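Local atomic coordinates of uncharacterized protein (Nostoc punctiforme, PDB entry 2R3S), a protein that is functionally uncharacterised but is probably an O-methyltransferase, pairing an N-terminal dimerisation domain with a Rossmann-like methyltransferase domain. Residues S20-A25 / D61-I66; A152-Q157 / P324-Q329; D271-S276 / A304-M309. All blocks are in the same frame, centred on the assembly; numbering follows the deposited sequence.

Contact 1 (S20-A25 / D61-I66); sequences SAAIKA and DYLVII
A22 sets its methyl against one side of the Y62 ring, meeting it obliquely, with CB 3.5 Å from CE1 of Y62 and 3.6 Å from CD1. This is the tight half of the contact. The ring reaches the opposing helix because CG of Y62 stands anti to its own backbone N (chi1 -171°), and one ring face is backed from within its segment by I66, whose CG2 lies 3.8 Å above the ring plane near the rim. The two helices, 17-28 and 53-65, belong to the O-methyltransferase dimerisation domain, a helix-turn-helix relative whose small antiparallel sheet gives it a winged-helix-like build. Their segment axes run 10.5 Å apart at closest approach and make an angle of 121°, and they illustrate a general principle of helix packing: a small residue on one helix lets a large side chain from the other come close. Beside the ring the fit is looser: CD2 of L63 lies 4.2 Å from O of A22, and 4.4 Å from both CB of A22 and CD1 of I23. Here F68 adds apolar bulk, touching both I23 and L63. Farther round helix 17-28, A21 and K24 are partly exposed, whereas S20 is buried on a side turned from Y62, its OG hydrogen-bonded to Y17 N, T13 O and V14 O of the second subunit.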
# COMPACT_ATOMS: atom_id res chain seq x y z
N SER A 20 -2.04 3.34 3.01
CA SER A 20 -2.53 4.37 2.10
C SER A 20 -3.93 4.85 2.51
O SER A 20 -4.19 6.05 2.57
CB SER A 20 -2.58 3.89 0.63
OG SER A 20 -1.31 3.49 0.13
N ALA A 21 -4.83 3.91 2.78
CA ALA A 21 -6.17 4.22 3.20
C ALA A 21 -6.15 4.95 4.56
O ALA A 21 -6.92 5.88 4.76
CB ALA A 21 -7.04 2.95 3.27
N ALA A 22 -5.28 4.53 5.48
CA ALA A 22 -5.18 5.16 6.78
C ALA A 22 -4.71 6.62 6.67
O ALA A 22 -5.30 7.50 7.31
CB ALA A 22 -4.27 4.36 7.71
N ILE A 23 -3.66 6.88 5.88
CA ILE A 23 -3.17 8.25 5.73
C ILE A 23 -4.14 9.13 4.95
O ILE A 23 -4.26 10.32 5.24
CB ILE A 23 -1.73 8.35 5.12
CG1 ILE A 23 -1.12 9.72 5.45
CG2 ILE A 23 -1.74 8.10 3.61
CD1 ILE A 23 -1.06 10.04 6.92
N LYS A 24 -4.85 8.55 3.99
CA LYS A 24 -5.90 9.28 3.31
C LYS A 24 -6.99 9.71 4.29
O LYS A 24 -7.38 10.88 4.30
CB LYS A 24 -6.47 8.43 2.18
CG LYS A 24 -7.59 9.09 1.41
CD LYS A 24 -8.07 8.23 0.24
CE LYS A 24 -9.23 8.90 -0.46
NZ LYS A 24 -9.46 8.35 -1.77
N ALA A 25 -7.48 8.80 5.12
CA ALA A 25 -8.49 9.16 6.13
C ALA A 25 -8.00 10.22 7.10
O ALA A 25 -8.71 11.17 7.39
CB ALA A 25 -9.00 7.91 6.91
N ASP A 61 -4.19 4.82 16.78
CA ASP A 61 -3.28 3.73 17.19
C ASP A 61 -2.51 3.20 15.98
O ASP A 61 -1.31 2.98 16.05
CB ASP A 61 -4.03 2.58 17.84
CG ASP A 61 -4.53 2.90 19.22
OD1 ASP A 61 -3.96 3.79 19.88
OD2 ASP A 61 -5.49 2.23 19.66
N TYR A 62 -3.20 3.03 14.86
CA TYR A 62 -2.56 2.59 13.62
C TYR A 62 -1.55 3.62 13.12
O TYR A 62 -0.45 3.26 12.73
CB TYR A 62 -3.63 2.32 12.56
CG TYR A 62 -3.14 1.65 11.29
CD1 TYR A 62 -2.68 2.40 10.22
CD2 TYR A 62 -3.12 0.27 11.18
CE1 TYR A 62 -2.23 1.79 9.06
CE2 TYR A 62 -2.67 -0.35 10.02
CZ TYR A 62 -2.22 0.41 8.98
OH TYR A 62 -1.80 -0.20 7.84
N LEU A 63 -1.92 4.90 13.16
CA LEU A 63 -0.97 5.96 12.79
C LEU A 63 0.28 6.01 13.71
O LEU A 63 1.32 6.40 13.28
CB LEU A 63 -1.69 7.32 12.75
CG LEU A 63 -2.73 7.47 11.63
CD1 LEU A 63 -3.48 8.79 11.82
CD2 LEU A 63 -2.19 7.34 10.15
N VAL A 64 0.13 5.61 14.97
CA VAL A 64 1.25 5.43 15.87
C VAL A 64 2.08 4.22 15.39
O VAL A 64 3.30 4.34 15.17
CB VAL A 64 0.80 5.22 17.31
CG1 VAL A 64 2.00 4.79 18.21
CG2 VAL A 64 0.11 6.50 17.85
N ILE A 65 1.41 3.09 15.18
CA ILE A 65 2.09 1.87 14.69
C ILE A 65 2.93 2.16 13.43
O ILE A 65 4.09 1.81 13.40
CB ILE A 65 1.12 0.71 14.42
CG1 ILE A 65 0.39 0.28 15.71
CG2 ILE A 65 1.87 -0.50 13.81
CD1 ILE A 65 -0.78 -0.63 15.43
N ILE A 66 2.39 2.85 12.44
CA ILE A 66 3.18 3.11 11.23
C ILE A 66 4.03 4.42 11.24
O ILE A 66 4.61 4.77 10.26
CB ILE A 66 2.29 2.94 9.95
CG1 ILE A 66 1.35 4.14 9.74
CG2 ILE A 66 1.49 1.66 10.09
CD1 ILE A 66 0.50 4.05 8.50

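Contact 2 (A152-Q157 / P324-Q329); sequences AQLIAQ and PTTQQQ
L154 reaches from helix 149-159 to T325 and T326, and its side chain is the whole of the helix's share in this contact. The path starts at CB, which points at the loop without touching it. CG follows, anti to the carbonyl carbon (chi1 -62°), and lies 4.6 Å from OG1 of T325, so the branch point too is only near the loop. The two methyls then divide the work. CD1 goes forward: it comes to 3.5 Å from OG1 of T325 and to 4.0 Å from CB of T326, touching both threonines at once. CD2 stays over its own helix, 3.6 Å from OE1 of Q157, three residues further on. On the loop side, T325 holds OG1 between its backbone N and carbonyl carbon (chi1 46°), which presents the hydroxyl rather than CG2 to the leucine, while the T326 side chain runs past that of L154 in the opposite direction. The loop joins strands 317-321 and 329-334, the last two of a seven-stranded sheet ordered 3-2-1-4-5-7-6, as in class I methyltransferases; helix 149-159 precedes the first strand, 168-172. Helix and loop have other ties: I155 packs on F179, I268 and F270, and Q328 NE2 bonds to N240 OD1. Chemically, the meeting is a methyl against a hydroxyl oxygen and a threonine CB, without a hydrogen bond across it. A crystal neighbour also touches T325 and may influence its position, since van der Waals contact of this kind imposes little directional demand.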
# COMPACT_ATOMS: atom_id res chain seq x y z
N ALA A 152 12.05 24.47 -8.52
CA ALA A 152 11.93 25.56 -9.50
C ALA A 152 12.94 26.68 -9.24
O ALA A 152 13.59 27.16 -10.17
CB ALA A 152 10.48 26.10 -9.56
N GLN A 153 13.06 27.08 -7.98
CA GLN A 153 14.07 28.03 -7.53
C GLN A 153 15.49 27.51 -7.73
O GLN A 153 16.38 28.26 -8.14
CB GLN A 153 13.88 28.36 -6.04
CG GLN A 153 12.58 29.10 -5.70
CD GLN A 153 12.49 30.44 -6.39
OE1 GLN A 153 13.47 31.19 -6.42
NE2 GLN A 153 11.33 30.75 -6.97
N LEU A 154 15.74 26.24 -7.43
CA LEU A 154 17.08 25.70 -7.61
C LEU A 154 17.47 25.74 -9.09
O LEU A 154 18.56 26.18 -9.42
CB LEU A 154 17.24 24.27 -7.05
CG LEU A 154 17.02 24.06 -5.54
CD1 LEU A 154 17.04 22.55 -5.20
CD2 LEU A 154 18.01 24.81 -4.67
N ILE A 155 16.57 25.33 -9.97
CA ILE A 155 16.87 25.34 -11.40
C ILE A 155 17.13 26.75 -11.88
O ILE A 155 18.08 27.00 -12.59
CB ILE A 155 15.77 24.67 -12.23
CG1 ILE A 155 15.84 23.15 -12.00
CG2 ILE A 155 15.92 25.07 -13.72
CD1 ILE A 155 14.74 22.35 -12.70
N ALA A 156 16.31 27.69 -11.41
CA ALA A 156 16.49 29.12 -11.70
C ALA A 156 17.90 29.60 -11.33
O ALA A 156 18.58 30.21 -12.16
CB ALA A 156 15.46 29.91 -10.98
N GLN A 157 18.34 29.34 -10.10
CA GLN A 157 19.65 29.84 -9.68
C GLN A 157 20.81 29.03 -10.29
O GLN A 157 21.91 29.56 -10.40
CB GLN A 157 19.77 30.03 -8.16
CG GLN A 157 19.71 28.78 -7.29
CD GLN A 157 19.28 29.11 -5.85
OE1 GLN A 157 18.71 28.27 -5.14
NE2 GLN A 157 19.56 30.34 -5.41
N PRO A 324 21.75 17.03 -5.33
CA PRO A 324 21.59 16.28 -4.07
C PRO A 324 20.66 16.95 -3.05
O PRO A 324 20.16 16.27 -2.16
CB PRO A 324 23.02 16.18 -3.51
CG PRO A 324 23.93 16.67 -4.56
CD PRO A 324 23.15 17.47 -5.53
N THR A 325 20.44 18.26 -3.16
CA THR A 325 19.49 18.96 -2.29
C THR A 325 18.02 18.60 -2.59
O THR A 325 17.16 18.85 -1.75
CB THR A 325 19.64 20.49 -2.39
OG1 THR A 325 19.74 20.86 -3.77
CG2 THR A 325 20.89 20.98 -1.63
N THR A 326 17.74 18.04 -3.76
CA THR A 326 16.36 17.75 -4.19
C THR A 326 16.16 16.31 -4.70
O THR A 326 17.11 15.67 -5.16
CB THR A 326 15.90 18.75 -5.28
OG1 THR A 326 14.47 18.70 -5.41
CG2 THR A 326 16.55 18.43 -6.63
N GLN A 327 14.91 15.83 -4.64
CA GLN A 327 14.56 14.42 -4.93
C GLN A 327 14.84 13.99 -6.38
O GLN A 327 15.25 12.86 -6.63
CB GLN A 327 13.09 14.14 -4.60
CG GLN A 327 12.56 12.79 -5.16
CD GLN A 327 11.07 12.57 -4.92
OE1 GLN A 327 10.29 13.52 -4.84
NE2 GLN A 327 10.68 11.32 -4.83
N GLN A 328 14.57 14.87 -7.33
CA GLN A 328 14.73 14.52 -8.75
C GLN A 328 16.04 15.07 -9.30
O GLN A 328 16.78 15.77 -8.60
CB GLN A 328 13.51 14.99 -9.54
CG GLN A 328 12.17 14.66 -8.86
CD GLN A 328 10.99 14.86 -9.78
OE1 GLN A 328 9.99 15.48 -9.41
NE2 GLN A 328 11.09 14.35 -10.99
N GLN A 329 16.34 14.74 -10.55
CA GLN A 329 17.66 15.01 -11.14
C GLN A 329 17.51 15.92 -12.37
O GLN A 329 16.41 15.97 -12.96
CB GLN A 329 18.33 13.69 -11.54
CG GLN A 329 18.67 12.74 -10.37
CD GLN A 329 17.47 11.91 -9.83
OE1 GLN A 329 16.52 11.56 -10.55
NE2 GLN A 329 17.54 11.57 -8.55

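Contact 3 (D271-S276 / A304-M309); sequences DFIPNS and AEYESM
Y306 extends from helix 303-312 to meet D271, the last residue of strand 265-271, and I273, two residues on in the loop. The apolar part is an approach at the ring's edge: CG1 of I273 lies near the ring plane, 4.0 Å from CE2 of Y306. I331 of the neighbouring strand touches both side chains, and Y301 meets the tyrosine ring at a steep angle. The polar part gathers round the phenol oxygen. A chi1 of -81° carries the ring toward the loop, where OH of Y306 comes 3.5 Å from OD2 of D271; the two side chains cross at about a right angle, with carboxylate and ring planes 46° apart. A water joins helix to loop, 2.8 Å from OH of Y306 and 2.5 Å from O of F272, with OD1 of D271 a weak third partner at 3.3 Å. That same OD1 takes the backbone N-H of F272 on its anti lone pair, over 2.8 Å, and is hydrogen-bonded to H243 ND1. With an alanine here, H243 ND1 and the F272 amide would probably both be left without their shared acceptor, and the start of the loop would be freer to turn. In this Rossmann-like domain the contact thus ties helix 303-312 to the end of the fifth parallel strand. Its chemistry is mixed: the isoleucine packs at the ring edge, while water and carboxylate give the buried phenol a polar setting.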
# COMPACT_ATOMS: atom_id res chain seq x y z
N ASP A 271 13.55 15.56 -13.97
CA ASP A 271 12.86 14.28 -14.08
C ASP A 271 13.43 13.29 -13.06
O ASP A 271 14.33 13.62 -12.31
CB ASP A 271 12.98 13.75 -15.52
CG ASP A 271 11.70 13.06 -16.03
OD1 ASP A 271 11.20 12.13 -15.35
OD2 ASP A 271 11.22 13.45 -17.13
N PHE A 272 12.84 12.09 -13.02
CA PHE A 272 13.33 10.99 -12.20
C PHE A 272 14.35 10.23 -13.04
O PHE A 272 13.97 9.59 -14.03
CB PHE A 272 12.20 10.01 -11.85
CG PHE A 272 11.21 10.56 -10.88
CD1 PHE A 272 11.53 10.66 -9.54
CD2 PHE A 272 9.97 10.98 -11.30
CE1 PHE A 272 10.61 11.17 -8.63
CE2 PHE A 272 9.06 11.49 -10.40
CZ PHE A 272 9.39 11.59 -9.06
N ILE A 273 15.62 10.32 -12.66
CA ILE A 273 16.67 9.68 -13.45
C ILE A 273 17.37 8.65 -12.57
O ILE A 273 18.25 8.98 -11.79
CB ILE A 273 17.69 10.70 -14.03
CG1 ILE A 273 16.95 11.85 -14.76
CG2 ILE A 273 18.62 10.00 -15.01
CD1 ILE A 273 17.84 13.06 -15.09
N PRO A 274 16.91 7.40 -12.63
CA PRO A 274 17.59 6.35 -11.89
C PRO A 274 19.02 6.10 -12.35
O PRO A 274 19.35 6.33 -13.54
CB PRO A 274 16.74 5.12 -12.17
CG PRO A 274 15.91 5.46 -13.32
CD PRO A 274 15.72 6.91 -13.32
N ASN A 275 19.84 5.58 -11.43
CA ASN A 275 21.15 5.04 -11.78
C ASN A 275 21.00 3.91 -12.77
O ASN A 275 19.90 3.37 -12.95
CB ASN A 275 21.91 4.57 -10.54
CG ASN A 275 22.17 5.69 -9.56
OD1 ASN A 275 22.40 6.82 -9.97
ND2 ASN A 275 22.04 5.40 -8.27
N SER A 276 22.10 3.55 -13.42
CA SER A 276 22.10 2.50 -14.44
C SER A 276 21.63 1.13 -13.96
O SER A 276 21.23 0.29 -14.76
CB SER A 276 23.52 2.38 -15.02
OG SER A 276 24.46 2.01 -14.01
N ALA A 304 22.34 7.74 -19.29
CA ALA A 304 22.76 7.10 -20.52
C ALA A 304 21.64 7.03 -21.57
O ALA A 304 21.89 7.23 -22.75
CB ALA A 304 23.29 5.69 -20.22
N GLU A 305 20.41 6.72 -21.16
CA GLU A 305 19.30 6.65 -22.11
C GLU A 305 18.95 8.03 -22.64
O GLU A 305 18.72 8.19 -23.83
CB GLU A 305 18.08 6.00 -21.50
CG GLU A 305 18.17 4.49 -21.47
CD GLU A 305 17.04 3.85 -20.67
OE1 GLU A 305 16.64 4.39 -19.63
OE2 GLU A 305 16.55 2.79 -21.08
N TYR A 306 18.92 9.02 -21.76
CA TYR A 306 18.62 10.40 -22.16
C TYR A 306 19.74 11.05 -22.98
O TYR A 306 19.47 11.83 -23.89
CB TYR A 306 18.35 11.28 -20.93
CG TYR A 306 16.95 11.18 -20.34
CD1 TYR A 306 15.83 11.15 -21.16
CD2 TYR A 306 16.74 11.19 -18.97
CE1 TYR A 306 14.56 11.09 -20.64
CE2 TYR A 306 15.46 11.13 -18.43
CZ TYR A 306 14.37 11.09 -19.29
OH TYR A 306 13.10 11.03 -18.81
N GLU A 307 20.99 10.78 -22.61
CA GLU A 307 22.17 11.24 -23.35
C GLU A 307 22.08 10.78 -24.80
O GLU A 307 22.34 11.54 -25.73
CB GLU A 307 23.43 10.69 -22.68
CG GLU A 307 24.77 11.10 -23.30
CD GLU A 307 25.93 10.67 -22.42
OE1 GLU A 307 25.99 9.47 -22.03
OE2 GLU A 307 26.78 11.54 -22.12
N SER A 308 21.66 9.53 -24.98
CA SER A 308 21.47 8.97 -26.32
C SER A 308 20.30 9.60 -27.12
O SER A 308 20.33 9.61 -28.34
CB SER A 308 21.26 7.47 -26.22
OG SER A 308 20.80 6.95 -27.44
N MSE A 309 19.27 10.07 -26.42
CA MSE A 309 18.14 10.70 -27.09
C MSE A 309 18.55 12.08 -27.58
O MSE A 309 18.26 12.47 -28.70
CB MSE A 309 16.95 10.81 -26.15
CG MSE A 309 16.34 9.47 -25.82
SE MSE A 309 14.80 9.67 -24.64
CE MSE A 309 15.32 8.37 -23.23
O HOH W 1 13.10 9.61 -16.41

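Contact 1 stands apart in the N-terminal dimerisation domain, its centre 31 Å from that of contact 2 and 35 Å from that of contact 3, and it closes along the chain before either opens. Contacts 2 and 3 flank the same seven-stranded sheet of the methyltransferase domain, meeting it at Q329 and D271, with centres 17 Å apart, and contact 3 is nested within the loop closed by contact 2. There Q329 N probably bonds to D271 O, and Q329 OE1 to I273 N, so segments 271-276 and 324-329 are coupled. The helix pair of contact 1 belongs to a separate domain that by its family probably serves dimerisation, consistent with S20 OG bonding to the second subunit.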